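AmbC (Sorangium cellulosum, PDB 5O15) carries a bifunctional dehydratase-cyclase domain of a polyketide synthase, which dehydrates and then probably ring-closes an intermediate of ambruticin biosynthesis to give an oxygen heterocycle. Local coordinates at residues A[45-50]-A[210-215]; A[219-224]-A[259-264]. All coordinates share one frame; numbering follows the deposited sequence.

Helix 211-225 runs through both contacts, which follow one another along the chain: contact 1 closes at residue 215 and contact 2 opens at 219, their centres about 20 Å apart. In contact 1 the first turn of this helix meets the loop that holds residues 45-50, some 160 residues earlier, so it joins the two halves of the double hotdog fold. Contact 2 stays within the second half, where the later part of the same helix packs on strand 254-261 of the antiparallel strands that wrap it, the hallmark of a hotdog. The central helix of the second hotdog thus touches the first half at its start and its own strands further on.

Contact 1 of 2, residues A[45-50]-A[210-215]; sequences HAWVLD and HPALLD
Trp47 and His210 make an oblique aromatic pair, their planes at 44° and the centroids of the six-membered ring and the imidazole 4.3 Å apart. The imidazole leans a corner over the indole: His210 CE1 lies above one face, near the rim, and is 3.4 Å from Trp47 CH2. With CG held between the backbone N and the carbonyl carbon (chi1 63°), the indole reaches from its 3-10 turn to the helix start, and Val48 CG1 sits over its other face.

Apolar contacts widen the meeting. Pro211 CB comes to the indole edge, near its plane, 4.0 Å from Trp47 CH2, while the small methyl Ala212 CB is 4.1 Å from Trp47 CZ3.

No hydrogen bond crosses between the segments, but one on each side steadies a ring. Trp47 NE1 donates to His45 ND1 at 3.1 Å, lying in the imidazole plane, which satisfies the buried indole N-H. His210 is the N-cap of helix 211-225: its ND1 accepts from Ala212 N at 3.0 Å, in the ring plane, which restrains rotation of the imidazole. Pro211 suits the first helical position, where no preceding turn offers a carbonyl, so the missing N-H forfeits no helical bond. Were Trp47 an alanine, His210 CE1 would probably lose the ring face it leans on, Pro211 its apolar neighbour and His45 ND1 its donor.

Around this buried junction of the two hotdog halves, Trp21 meets His45 edge-to-face, Phe207 adjoins the His210 ring, and helix 61-75 packs on Pro211 through Ala63 and Glu66, with Thr62 OG1 hydrogen-bonded to Pro211 O.

Contact 2 of 2, residues A[219-224]-A[259-264]; sequences QALLRA and VEVEDA
Leu221 turns its CG away from the backbone N (chi1 173°), and with chi2 at 60° this carries CD1 out from the helix toward Val261. On the strand both valines hold CG1 anti to the backbone N, near 180°, which leaves CG2 opposite the carbonyl carbon; in Val261 it is this second methyl that faces the leucine.

Two apolar contacts result, one between methyls and one from the leucine's CB methylene. Leu221 CD1 and Val261 CG2 approach to 3.5 Å, closer than carbons usually pack, as the two side chains pass each other at a slant. Nearer the helix backbone the fit is easier, Leu221 CB standing 4.2 Å from Val259 CG1. The leucine therefore meets the strand at two levels: its beta carbon takes the first valine, and a branch tip takes the second. Val259 and Val261 are two residues apart, so an extended strand puts both on the side facing the helix, while Glu260 between them points away. Beta-branched valines suit an extended backbone, and leucine, with its unbranched CB, suits a helix, while its longer chain reaches the strand. The CA atoms of Leu221 and Val259 are 6.9 Å apart, and the whole interaction is apolar, with no hydrogen bond between the segments.

On the adjacent strand 269-277, Leu270 also touches Leu221, and Ala272 packs on Val259. Ala220 and Ala224, small enough to let the helix settle close, rest on Ala192 and Ile190 of strand 189-195, which pairs with strand 254-261. Helix 211-225 is thus seated on neighbouring antiparallel strands, as the central helix of a hotdog is.

Contact 1 of 2, residues A[45-50]-A[210-215]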
loop_
_atom_site.group_PDB
_atom_site.type_symbol
_atom_site.label_atom_id
_atom_site.label_comp_id
_atom_site.label_asym_id
_atom_site.label_seq_id
_atom_site.Cartn_x
_atom_site.Cartn_y
_atom_site.Cartn_z
ATOM N N HIS A 45 -17.337 1.019 0.055
ATOM C CA HIS A 45 -15.997 1.551 0.270
ATOM C C HIS A 45 -15.760 2.700 -0.693
ATOM O O HIS A 45 -14.820 2.671 -1.488
ATOM C CB HIS A 45 -14.951 0.445 0.104
ATOM C CG HIS A 45 -15.021 -0.545 1.208
ATOM N ND1 HIS A 45 -14.373 -0.368 2.410
ATOM C CD2 HIS A 45 -15.765 -1.667 1.342
ATOM C CE1 HIS A 45 -14.687 -1.352 3.226
ATOM N NE2 HIS A 45 -15.543 -2.147 2.606
ATOM N N ALA A 46 -16.603 3.727 -0.619
ATOM C CA ALA A 46 -16.491 4.847 -1.538
ATOM C C ALA A 46 -15.148 5.548 -1.417
ATOM O O ALA A 46 -14.708 6.174 -2.383
ATOM C CB ALA A 46 -17.633 5.843 -1.310
ATOM N N TRP A 47 -14.484 5.442 -0.265
ATOM C CA TRP A 47 -13.167 6.040 -0.102
ATOM C C TRP A 47 -12.179 5.637 -1.191
ATOM O O TRP A 47 -11.269 6.420 -1.494
ATOM C CB TRP A 47 -12.579 5.746 1.275
ATOM C CG TRP A 47 -12.335 4.289 1.576
ATOM C CD1 TRP A 47 -13.208 3.400 2.139
ATOM C CD2 TRP A 47 -11.122 3.555 1.353
ATOM N NE1 TRP A 47 -12.617 2.160 2.264
ATOM C CE2 TRP A 47 -11.335 2.240 1.802
ATOM C CE3 TRP A 47 -9.872 3.892 0.838
ATOM C CZ2 TRP A 47 -10.360 1.285 1.746
ATOM C CZ3 TRP A 47 -8.906 2.911 0.773
ATOM C CH2 TRP A 47 -9.165 1.631 1.222
ATOM N N VAL A 48 -12.288 4.414 -1.761
ATOM C CA VAL A 48 -11.283 4.021 -2.742
ATOM C C VAL A 48 -11.336 4.928 -3.959
ATOM O O VAL A 48 -10.339 5.071 -4.671
ATOM C CB VAL A 48 -11.406 2.531 -3.149
ATOM C CG1 VAL A 48 -11.212 1.656 -1.941
ATOM C CG2 VAL A 48 -12.724 2.216 -3.847
ATOM N N LEU A 49 -12.507 5.510 -4.243
ATOM C CA LEU A 49 -12.671 6.392 -5.394
ATOM C C LEU A 49 -11.918 7.700 -5.245
ATOM O O LEU A 49 -11.795 8.447 -6.225
ATOM C CB LEU A 49 -14.158 6.653 -5.657
ATOM C CG LEU A 49 -14.993 5.410 -5.983
ATOM C CD1 LEU A 49 -16.488 5.786 -6.062
ATOM C CD2 LEU A 49 -14.482 4.767 -7.263
ATOM N N ASP A 50 -11.458 8.033 -4.032
ATOM C CA ASP A 50 -10.614 9.199 -3.871
ATOM C C ASP A 50 -9.212 8.974 -4.409
ATOM O O ASP A 50 -8.439 9.952 -4.510
ATOM C CB ASP A 50 -10.510 9.560 -2.389
ATOM C CG ASP A 50 -11.782 10.168 -1.802
ATOM O OD1 ASP A 50 -12.731 10.432 -2.557
ATOM O OD2 ASP A 50 -11.792 10.381 -0.565
ATOM N N HIS A 210 -5.025 -0.470 6.897
ATOM C CA HIS A 210 -5.900 0.196 5.967
ATOM C C HIS A 210 -5.065 0.719 4.800
ATOM O O HIS A 210 -4.071 1.436 5.014
ATOM C CB HIS A 210 -6.574 1.377 6.669
ATOM C CG HIS A 210 -7.728 1.947 5.926
ATOM N ND1 HIS A 210 -7.580 2.594 4.718
ATOM C CD2 HIS A 210 -9.051 1.987 6.221
ATOM C CE1 HIS A 210 -8.760 3.037 4.311
ATOM N NE2 HIS A 210 -9.669 2.688 5.211
ATOM N N PRO A 211 -5.456 0.443 3.565
ATOM C CA PRO A 211 -4.637 0.879 2.426
ATOM C C PRO A 211 -4.406 2.363 2.337
ATOM O O PRO A 211 -3.360 2.791 1.834
ATOM C CB PRO A 211 -5.431 0.336 1.227
ATOM C CG PRO A 211 -6.095 -0.889 1.764
ATOM C CD PRO A 211 -6.494 -0.530 3.177
ATOM N N ALA A 212 -5.357 3.176 2.802
ATOM C CA ALA A 212 -5.134 4.617 2.764
ATOM C C ALA A 212 -4.111 5.073 3.802
ATOM O O ALA A 212 -3.463 6.100 3.616
ATOM C CB ALA A 212 -6.451 5.376 2.941
ATOM N N LEU A 213 -3.921 4.295 4.859
ATOM C CA LEU A 213 -2.935 4.623 5.870
ATOM C C LEU A 213 -1.532 4.244 5.409
ATOM O O LEU A 213 -0.602 5.049 5.512
ATOM C CB LEU A 213 -3.344 3.971 7.192
ATOM C CG LEU A 213 -2.503 4.289 8.407
ATOM C CD1 LEU A 213 -2.465 5.794 8.699
ATOM C CD2 LEU A 213 -3.048 3.564 9.577
ATOM N N LEU A 214 -1.364 3.045 4.806
ATOM C CA LEU A 214 -0.068 2.754 4.218
ATOM C C LEU A 214 0.229 3.720 3.064
ATOM O O LEU A 214 1.366 4.176 2.914
ATOM C CB LEU A 214 0.003 1.293 3.778
ATOM C CG LEU A 214 1.343 0.890 3.153
ATOM C CD1 LEU A 214 2.495 1.092 4.149
ATOM C CD2 LEU A 214 1.314 -0.590 2.687
ATOM N N ASP A 215 -0.783 4.081 2.278
ATOM C CA ASP A 215 -0.548 5.033 1.199
ATOM C C ASP A 215 -0.079 6.393 1.716
ATOM O O ASP A 215 0.683 7.089 1.035
ATOM C CB ASP A 215 -1.791 5.205 0.342
ATOM C CG ASP A 215 -1.495 5.962 -0.918
ATOM O OD1 ASP A 215 -0.931 5.357 -1.851
ATOM O OD2 ASP A 215 -1.814 7.166 -0.995
#

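Contact 2 of 2, residues A[219-224]-A[259-264]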
loop_
_atom_site.group_PDB
_atom_site.type_symbol
_atom_site.label_atom_id
_atom_site.label_comp_id
_atom_site.label_asym_id
_atom_site.label_seq_id
_atom_site.Cartn_x
_atom_site.Cartn_y
_atom_site.Cartn_z
ATOM N N GLN A 219 2.594 9.110 0.400
ATOM C CA GLN A 219 2.329 10.540 0.234
ATOM C C GLN A 219 3.429 11.367 0.889
ATOM O O GLN A 219 3.855 12.386 0.341
ATOM C CB GLN A 219 0.981 10.898 0.853
ATOM C CG GLN A 219 -0.239 10.291 0.179
ATOM C CD GLN A 219 -1.419 10.256 1.111
ATOM O OE1 GLN A 219 -1.584 11.163 1.935
ATOM N NE2 GLN A 219 -2.236 9.197 1.021
ATOM N N ALA A 220 3.862 10.967 2.091
ATOM C CA ALA A 220 4.892 11.734 2.784
ATOM C C ALA A 220 6.181 11.731 1.985
ATOM O O ALA A 220 6.839 12.771 1.840
ATOM C CB ALA A 220 5.113 11.146 4.177
ATOM N N LEU A 221 6.565 10.561 1.471
ATOM C CA LEU A 221 7.730 10.457 0.622
ATOM C C LEU A 221 7.609 11.340 -0.617
ATOM O O LEU A 221 8.539 12.069 -0.972
ATOM C CB LEU A 221 7.898 8.999 0.228
ATOM C CG LEU A 221 8.975 8.747 -0.809
ATOM C CD1 LEU A 221 10.326 9.205 -0.281
ATOM C CD2 LEU A 221 9.033 7.306 -1.143
ATOM N N LEU A 222 6.475 11.286 -1.296
ATOM C CA LEU A 222 6.314 12.071 -2.511
ATOM C C LEU A 222 6.312 13.563 -2.216
ATOM O O LEU A 222 6.874 14.347 -2.982
ATOM C CB LEU A 222 5.035 11.661 -3.228
ATOM C CG LEU A 222 5.025 10.263 -3.827
ATOM C CD1 LEU A 222 3.655 9.913 -4.395
ATOM C CD2 LEU A 222 6.108 10.096 -4.877
ATOM N N ARG A 223 5.680 13.990 -1.127
ATOM C CA ARG A 223 5.694 15.407 -0.817
ATOM C C ARG A 223 7.095 15.888 -0.500
ATOM O O ARG A 223 7.462 17.014 -0.846
ATOM C CB ARG A 223 4.724 15.717 0.320
ATOM C CG ARG A 223 3.274 15.591 -0.132
ATOM C CD ARG A 223 2.263 15.933 0.934
ATOM N NE ARG A 223 0.917 15.812 0.430
ATOM C CZ ARG A 223 0.309 16.665 -0.386
ATOM N NH1 ARG A 223 0.852 17.824 -0.717
ATOM N NH2 ARG A 223 -0.876 16.352 -0.874
ATOM N N ALA A 224 7.902 15.046 0.115
ATOM C CA ALA A 224 9.291 15.397 0.352
ATOM C C ALA A 224 10.088 15.424 -0.951
ATOM O O ALA A 224 10.866 16.345 -1.189
ATOM C CB ALA A 224 9.879 14.396 1.350
ATOM N N VAL A 259 10.452 6.717 6.760
ATOM C CA VAL A 259 10.616 6.301 5.374
ATOM C C VAL A 259 12.048 6.652 5.004
ATOM O O VAL A 259 12.405 7.827 4.898
ATOM C CB VAL A 259 9.605 7.002 4.461
ATOM C CG1 VAL A 259 9.791 6.527 3.031
ATOM C CG2 VAL A 259 8.201 6.761 4.902
ATOM N N GLU A 260 12.868 5.637 4.795
ATOM C CA GLU A 260 14.280 5.813 4.504
ATOM C C GLU A 260 14.526 5.614 3.017
ATOM O O GLU A 260 14.361 4.505 2.496
ATOM C CB GLU A 260 15.136 4.867 5.335
ATOM C CG GLU A 260 16.610 5.087 5.107
ATOM C CD GLU A 260 17.456 4.605 6.256
ATOM O OE1 GLU A 260 18.314 5.386 6.726
ATOM O OE2 GLU A 260 17.247 3.469 6.714
ATOM N N VAL A 261 14.903 6.703 2.351
ATOM C CA VAL A 261 15.053 6.692 0.907
ATOM C C VAL A 261 16.388 6.069 0.542
ATOM O O VAL A 261 17.429 6.418 1.106
ATOM C CB VAL A 261 14.914 8.114 0.351
ATOM C CG1 VAL A 261 15.010 8.126 -1.143
ATOM C CG2 VAL A 261 13.596 8.695 0.797
ATOM N N GLU A 262 16.345 5.125 -0.397
ATOM C CA GLU A 262 17.550 4.501 -0.925
ATOM C C GLU A 262 18.176 5.416 -1.965
ATOM O O GLU A 262 17.470 6.099 -2.709
ATOM C CB GLU A 262 17.184 3.187 -1.614
ATOM C CG GLU A 262 17.437 1.940 -0.797
ATOM C CD GLU A 262 17.214 0.676 -1.610
ATOM O OE1 GLU A 262 16.600 -0.278 -1.085
ATOM O OE2 GLU A 262 17.640 0.649 -2.786
ATOM N N ASP A 263 19.503 5.474 -1.987
ATOM C CA ASP A 263 20.181 6.214 -3.046
ATOM C C ASP A 263 19.822 5.603 -4.394
ATOM O O ASP A 263 20.074 4.419 -4.635
ATOM C CB ASP A 263 21.692 6.193 -2.826
ATOM C CG ASP A 263 22.122 7.037 -1.636
ATOM O OD1 ASP A 263 21.508 8.103 -1.402
ATOM O OD2 ASP A 263 23.074 6.636 -0.932
ATOM N N ALA A 264 19.230 6.414 -5.272
ATOM C CA ALA A 264 18.606 5.922 -6.500
ATOM C C ALA A 264 19.677 5.674 -7.555
ATOM O O ALA A 264 20.213 6.612 -8.150
ATOM C CB ALA A 264 17.564 6.920 -6.995
#